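Long-range contact in glycosyl hydrolase (Bacteroides ovatus, PDB 3QC2), which belongs to the glycosyl hydrolases and probably folds as a five-bladed beta-propeller: residues A[275-279]-A[360-364]. Residue numbers count along the deposited sequence, not the author numbering.
Sequences DKRYT and ADPLP
A small surface contact (187 Å² buried) joins the loop between strands 260-268 and 283-290 to the C-terminal tail. A type I beta turn from Asp275 to Tyr278 is closed by the hydrogen bond from Tyr278 N to Asp275 O (3.2 Å). The short side chain of Asp275 folds its carboxylate back on the turn: OD1 accepts from Arg277 N (3.0 Å), making an Asx turn, while OD2 salt-bridges Arg277 NH1 (2.8 Å). Residues 360-363 are polyproline II-like, suiting two prolines; the nearest CA atoms, of Arg277 and Pro364, lie 6.6 Å apart. No direct hydrogen bond crosses; the compact Pro364 ring packs CD on Tyr278 CE1 (3.5 Å) and CG near Arg277 O (3.5 Å). Tyr278 (chi1 m, chi2 -80°) brings OH 3.9 Å from Leu363 CD2; that hydroxyl hydrogen-bonds Glu304, which salt-bridges Arg277 too. Arg277 (chi1 m, chi2 t, chi3 p) bends its guanidinium to meet both Asp275 and the tail, NH2 lying 4.0 Å from Leu363 CB and 3.0 Å from a water that donates to Pro364 O (2.6 Å). Lys7 salt-bridges Pro364 OXT. An Asx turn within a type I turn meets a chain terminus through proline-tyrosine packing and a water bridge, probably at the propeller's periphery.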
# COMPACT_ATOMS: atom_id res chain seq x y z
N ASP A 275 -21.84 -6.85 -0.16
CA ASP A 275 -22.79 -6.17 0.69
C ASP A 275 -23.25 -4.92 -0.02
O ASP A 275 -22.46 -4.00 -0.25
CB ASP A 275 -22.13 -5.80 2.02
CG ASP A 275 -23.11 -5.18 3.01
OD1 ASP A 275 -24.32 -5.06 2.72
OD2 ASP A 275 -22.65 -4.81 4.11
N LYS A 276 -24.53 -4.88 -0.35
CA LYS A 276 -25.08 -3.72 -1.02
C LYS A 276 -25.14 -2.44 -0.15
O LYS A 276 -25.38 -1.35 -0.67
CB LYS A 276 -26.43 -4.05 -1.66
CG LYS A 276 -26.32 -4.32 -3.18
CD LYS A 276 -27.48 -5.04 -3.72
CE LYS A 276 -27.82 -4.61 -5.20
NZ LYS A 276 -26.64 -4.42 -6.08
N ARG A 277 -24.90 -2.57 1.15
CA ARG A 277 -24.83 -1.42 2.02
C ARG A 277 -23.71 -0.49 1.54
O ARG A 277 -23.79 0.73 1.69
CB ARG A 277 -24.59 -1.85 3.46
CG ARG A 277 -25.77 -2.54 4.05
CD ARG A 277 -25.45 -3.27 5.36
NE ARG A 277 -24.89 -2.39 6.40
CZ ARG A 277 -23.65 -2.48 6.89
NH1 ARG A 277 -22.80 -3.42 6.48
NH2 ARG A 277 -23.26 -1.63 7.83
N TYR A 278 -22.66 -1.09 0.94
CA TYR A 278 -21.53 -0.36 0.38
C TYR A 278 -21.55 -0.41 -1.14
O TYR A 278 -22.20 -1.26 -1.74
CB TYR A 278 -20.21 -0.93 0.92
CG TYR A 278 -20.15 -0.89 2.41
CD1 TYR A 278 -19.83 0.29 3.07
CD2 TYR A 278 -20.44 -2.02 3.18
CE1 TYR A 278 -19.79 0.35 4.46
CE2 TYR A 278 -20.39 -1.97 4.58
CZ TYR A 278 -20.07 -0.77 5.21
OH TYR A 278 -20.03 -0.70 6.58
N THR A 279 -20.83 0.52 -1.75
CA THR A 279 -20.74 0.62 -3.21
C THR A 279 -20.06 -0.63 -3.80
O THR A 279 -19.12 -1.17 -3.23
CB THR A 279 -19.93 1.88 -3.62
OG1 THR A 279 -20.44 3.04 -2.93
CG2 THR A 279 -20.00 2.11 -5.14
N ALA A 360 -14.54 6.00 14.19
CA ALA A 360 -14.23 5.58 12.81
C ALA A 360 -15.31 6.15 11.89
O ALA A 360 -16.26 6.80 12.36
CB ALA A 360 -14.18 4.10 12.71
N ASP A 361 -15.17 5.95 10.59
CA ASP A 361 -16.20 6.42 9.66
C ASP A 361 -17.48 5.70 10.04
O ASP A 361 -17.46 4.50 10.34
CB ASP A 361 -15.83 6.12 8.19
CG ASP A 361 -14.79 7.09 7.63
OD1 ASP A 361 -14.58 8.16 8.22
OD2 ASP A 361 -14.20 6.78 6.58
N PRO A 362 -18.60 6.43 10.07
CA PRO A 362 -19.85 5.79 10.45
C PRO A 362 -20.33 4.80 9.41
O PRO A 362 -19.92 4.84 8.27
CB PRO A 362 -20.82 6.97 10.59
CG PRO A 362 -20.27 8.02 9.72
CD PRO A 362 -18.78 7.86 9.75
N LEU A 363 -21.20 3.90 9.82
CA LEU A 363 -21.77 2.92 8.92
C LEU A 363 -22.73 3.67 8.00
O LEU A 363 -23.30 4.67 8.41
CB LEU A 363 -22.51 1.84 9.69
CG LEU A 363 -21.73 1.14 10.81
CD1 LEU A 363 -22.61 0.08 11.48
CD2 LEU A 363 -20.41 0.52 10.28
N PRO A 364 -22.89 3.20 6.76
CA PRO A 364 -23.81 3.88 5.82
C PRO A 364 -25.30 3.73 6.21
O PRO A 364 -25.69 2.77 6.87
CB PRO A 364 -23.53 3.17 4.49
CG PRO A 364 -23.04 1.83 4.88
CD PRO A 364 -22.30 1.99 6.18
OXT PRO A 364 -26.13 4.58 5.89
O HOH W 1 -25.34 0.48 8.05